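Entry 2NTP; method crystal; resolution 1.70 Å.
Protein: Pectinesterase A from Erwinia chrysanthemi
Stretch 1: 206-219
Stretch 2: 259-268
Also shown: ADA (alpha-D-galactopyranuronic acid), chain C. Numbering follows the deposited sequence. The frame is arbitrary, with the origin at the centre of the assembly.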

# COMPACT_ATOMS: atom_id res chain seq x y z
N TYR A 206 -8.26 -7.13 -6.02
CA TYR A 206 -8.95 -6.56 -4.86
C TYR A 206 -8.16 -5.33 -4.43
O TYR A 206 -6.94 -5.40 -4.24
N LEU A 207 -8.85 -4.21 -4.26
CA LEU A 207 -8.18 -2.97 -3.88
C LEU A 207 -7.54 -3.09 -2.51
O LEU A 207 -6.41 -2.66 -2.30
N THR A 208 -8.28 -3.68 -1.57
CA THR A 208 -7.82 -3.74 -0.19
C THR A 208 -7.90 -5.13 0.40
O THR A 208 -8.74 -5.94 0.00
N ALA A 209 -7.01 -5.40 1.35
CA ALA A 209 -7.07 -6.61 2.15
C ALA A 209 -6.68 -6.24 3.58
O ALA A 209 -5.54 -6.47 4.00
N PRO A 210 -7.62 -5.63 4.32
CA PRO A 210 -7.32 -5.19 5.68
C PRO A 210 -7.24 -6.36 6.66
O PRO A 210 -8.00 -7.33 6.53
N SER A 211 -6.30 -6.26 7.60
CA SER A 211 -6.13 -7.25 8.66
C SER A 211 -6.31 -6.60 10.03
O SER A 211 -5.81 -7.11 11.05
N THR A 212 -7.03 -5.48 10.04
CA THR A 212 -7.23 -4.65 11.22
C THR A 212 -7.72 -5.50 12.40
O THR A 212 -8.71 -6.22 12.26
N ASN A 213 -7.03 -5.43 13.53
CA ASN A 213 -7.50 -6.12 14.73
C ASN A 213 -8.88 -5.60 15.13
O ASN A 213 -9.15 -4.41 15.03
N ILE A 214 -9.74 -6.51 15.60
CA ILE A 214 -11.13 -6.15 15.94
C ILE A 214 -11.24 -5.02 16.97
O ILE A 214 -12.20 -4.25 16.95
N ASN A 215 -10.24 -4.90 17.85
CA ASN A 215 -10.23 -3.87 18.90
C ASN A 215 -9.67 -2.52 18.45
O ASN A 215 -9.72 -1.55 19.21
N GLN A 216 -9.14 -2.48 17.23
CA GLN A 216 -8.63 -1.25 16.65
C GLN A 216 -9.76 -0.52 15.93
O GLN A 216 -10.44 -1.11 15.09
N LYS A 217 -9.93 0.76 16.26
CA LYS A 217 -11.07 1.54 15.79
C LYS A 217 -11.08 1.76 14.28
O LYS A 217 -12.12 1.62 13.63
N TYR A 218 -9.92 2.11 13.72
CA TYR A 218 -9.83 2.42 12.29
C TYR A 218 -8.79 1.59 11.56
O TYR A 218 -7.68 1.38 12.07
N GLY A 219 -9.16 1.12 10.37
CA GLY A 219 -8.24 0.40 9.50
C GLY A 219 -7.95 1.25 8.28
O GLY A 219 -7.35 2.32 8.39
N PRO A 259 -7.77 -15.18 13.99
CA PRO A 259 -9.24 -15.04 14.02
C PRO A 259 -9.71 -13.61 14.30
O PRO A 259 -10.81 -13.22 13.87
N ASN A 260 -8.89 -12.83 15.00
CA ASN A 260 -9.27 -11.50 15.45
C ASN A 260 -8.86 -10.37 14.52
O ASN A 260 -9.10 -9.19 14.82
N ALA A 261 -8.25 -10.72 13.40
CA ALA A 261 -7.93 -9.76 12.35
C ALA A 261 -9.16 -9.60 11.46
O ALA A 261 -9.26 -10.20 10.39
N ILE A 262 -10.11 -8.81 11.95
CA ILE A 262 -11.39 -8.59 11.27
C ILE A 262 -11.31 -7.21 10.64
O ILE A 262 -11.67 -6.19 11.26
N GLY A 263 -10.82 -7.19 9.41
CA GLY A 263 -10.38 -5.95 8.77
C GLY A 263 -11.46 -4.93 8.51
O GLY A 263 -12.63 -5.28 8.35
N GLN A 264 -11.05 -3.66 8.48
CA GLN A 264 -11.94 -2.56 8.14
C GLN A 264 -11.46 -1.86 6.88
O GLN A 264 -10.29 -1.48 6.78
N THR A 265 -12.36 -1.71 5.92
CA THR A 265 -12.17 -0.80 4.79
C THR A 265 -13.44 0.02 4.66
O THR A 265 -14.53 -0.55 4.51
N VAL A 266 -13.29 1.34 4.72
CA VAL A 266 -14.42 2.25 4.55
C VAL A 266 -14.12 3.24 3.42
O VAL A 266 -13.06 3.88 3.42
N PHE A 267 -15.05 3.32 2.47
CA PHE A 267 -14.98 4.29 1.38
C PHE A 267 -15.99 5.39 1.64
O PHE A 267 -17.17 5.11 1.85
N LEU A 268 -15.54 6.64 1.61
CA LEU A 268 -16.44 7.79 1.73
C LEU A 268 -16.27 8.76 0.58
O LEU A 268 -15.14 9.13 0.24

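Most of the side-chain links here are polar, and Q264 has the largest area covered by the other stretch, 103 Å². Its CA-to-CB bond points sideways, but with chi1 and chi2 both t the end comes nearer: Q264 OE1 accepts from G219 N at 2.8 Å, nearly straight, while Q264 NE2 gives a weak bond to K217 O at 3.1 Å. One carboxamide thus reads both a donor and an acceptor of the loop. G219 has to be small here, since an ideal CB would clash with Q264 O and T212 OG1.

Three threonines add two hydroxyl links. T212 OG1, at an off-rotamer chi1 of -33°, accepts from Q264 N at 3.0 Å; T265 OG1 (m) donates to T208 OG1 (p) at 2.9 Å. P210 points toward the partner, its CG 3.2 Å from T265 OG1.

Backbone to backbone, I214 N donates to N260 O at 2.9 Å. Water 1 bridges the two stretches, accepting from G263 N at 2.8 Å, with A261 O at 2.7 Å and P210 O at 3.0 Å among more acceptors than it has protons.

Apolar contacts are sparse: L207 CD2 (chi1 m, chi2 p) meets F267 CZ at 4.1 Å, and I214 CD1 (t, p) reaches I262 CB at 4.0 Å. Y206 stays outside the contact, Y206 OH hydrogen-bonded to galacturonate ADA O3 at 2.9 Å.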

# COMPACT_ATOMS: atom_id res chain seq x y z
CB TYR A 206 -9.03 -7.57 -3.70
CG TYR A 206 -9.35 -8.98 -4.16
CD1 TYR A 206 -8.33 -9.85 -4.54
CD2 TYR A 206 -10.67 -9.42 -4.26
CE1 TYR A 206 -8.61 -11.14 -5.00
CE2 TYR A 206 -10.97 -10.72 -4.71
CZ TYR A 206 -9.92 -11.56 -5.07
OH TYR A 206 -10.17 -12.84 -5.53
CB LEU A 207 -9.16 -1.79 -3.87
CG LEU A 207 -9.40 -1.04 -5.18
CD1 LEU A 207 -10.02 -1.92 -6.24
CD2 LEU A 207 -10.27 0.17 -4.91
CB THR A 208 -8.59 -2.76 0.72
OG1 THR A 208 -9.95 -3.19 0.87
CG2 THR A 208 -8.56 -1.34 0.15
CB ALA A 209 -6.15 -7.70 1.58
CB PRO A 210 -8.51 -4.29 6.02
CG PRO A 210 -9.64 -4.87 5.24
CD PRO A 210 -9.01 -5.33 3.94
CB SER A 211 -4.75 -7.89 8.56
OG SER A 211 -3.75 -6.89 8.52
CB THR A 212 -8.31 -3.57 10.95
OG1 THR A 212 -8.27 -3.16 9.57
CG2 THR A 212 -8.13 -2.36 11.86
CB ASN A 213 -6.52 -5.94 15.89
CG ASN A 213 -6.97 -6.67 17.16
OD1 ASN A 213 -7.54 -6.05 18.06
ND2 ASN A 213 -6.74 -7.97 17.21
CB ILE A 214 -11.95 -7.41 16.38
CG1 ILE A 214 -13.45 -7.09 16.50
CG2 ILE A 214 -11.37 -8.01 17.67
CD1 ILE A 214 -14.10 -6.58 15.20
CB ASN A 215 -9.48 -4.38 20.13
CG ASN A 215 -10.15 -5.57 20.79
OD1 ASN A 215 -11.37 -5.58 20.96
ND2 ASN A 215 -9.36 -6.57 21.15
CB GLN A 216 -7.48 -1.55 15.69
CG GLN A 216 -6.82 -0.32 15.09
CD GLN A 216 -5.57 -0.67 14.31
OE1 GLN A 216 -4.64 -1.26 14.86
NE2 GLN A 216 -5.54 -0.30 13.03
CB LYS A 217 -11.14 2.88 16.53
CG LYS A 217 -12.43 3.67 16.34
CD LYS A 217 -13.57 3.14 17.21
CE LYS A 217 -14.67 4.19 17.40
NZ LYS A 217 -15.21 4.73 16.12
CB TYR A 218 -9.54 3.91 12.08
CG TYR A 218 -10.57 4.82 12.71
CD1 TYR A 218 -11.81 5.03 12.09
CD2 TYR A 218 -10.31 5.47 13.91
CE1 TYR A 218 -12.77 5.86 12.67
CE2 TYR A 218 -11.27 6.31 14.49
CZ TYR A 218 -12.49 6.50 13.87
OH TYR A 218 -13.44 7.32 14.44
CB PRO A 259 -9.68 -15.96 15.16
CG PRO A 259 -8.49 -16.82 15.47
CD PRO A 259 -7.28 -16.04 15.09
CB ASN A 260 -8.72 -11.24 16.86
CG ASN A 260 -9.30 -12.19 17.89
OD1 ASN A 260 -10.52 -12.36 17.99
ND2 ASN A 260 -8.42 -12.83 18.65
CB ALA A 261 -6.73 -10.23 11.55
CB ILE A 262 -12.59 -8.78 12.24
CG1 ILE A 262 -12.66 -10.23 12.72
CG2 ILE A 262 -13.90 -8.39 11.56
CD1 ILE A 262 -13.38 -10.42 14.04
CB GLN A 264 -12.03 -1.55 9.29
CG GLN A 264 -12.91 -0.33 8.97
CD GLN A 264 -12.73 0.79 9.97
OE1 GLN A 264 -11.85 1.64 9.83
NE2 GLN A 264 -13.59 0.81 10.99
CB THR A 265 -11.90 -1.53 3.46
OG1 THR A 265 -10.70 -2.30 3.57
CG2 THR A 265 -11.73 -0.52 2.33
CB VAL A 266 -14.75 3.01 5.86
CG1 VAL A 266 -15.96 3.91 5.65
CG2 VAL A 266 -15.02 2.02 6.99
CB PHE A 267 -15.30 3.64 0.03
CG PHE A 267 -14.24 2.70 -0.47
CD1 PHE A 267 -14.28 1.35 -0.13
CD2 PHE A 267 -13.20 3.16 -1.28
CE1 PHE A 267 -13.30 0.48 -0.59
CE2 PHE A 267 -12.22 2.30 -1.74
CZ PHE A 267 -12.27 0.95 -1.40
CB LEU A 268 -16.26 8.52 3.06
CG LEU A 268 -16.39 7.69 4.35
CD1 LEU A 268 -15.00 7.37 4.88
CD2 LEU A 268 -17.20 8.45 5.39
C1 ADA C . -7.44 -18.36 -7.25
C2 ADA C . -7.92 -17.37 -6.18
C3 ADA C . -7.96 -15.95 -6.74
C4 ADA C . -6.60 -15.57 -7.33
C5 ADA C . -6.13 -16.62 -8.35
C6 ADA C . -4.73 -16.31 -8.81
O1 ADA C . -8.42 -18.51 -8.29
O2 ADA C . -9.22 -17.74 -5.69
O3 ADA C . -8.33 -15.01 -5.72
O4 ADA C . -5.64 -15.40 -6.27
O5 ADA C . -6.18 -17.95 -7.80
O6B ADA C . -3.76 -16.84 -8.21
O6A ADA C . -4.57 -15.53 -9.78
O HOH W 1 -9.73 -9.32 7.89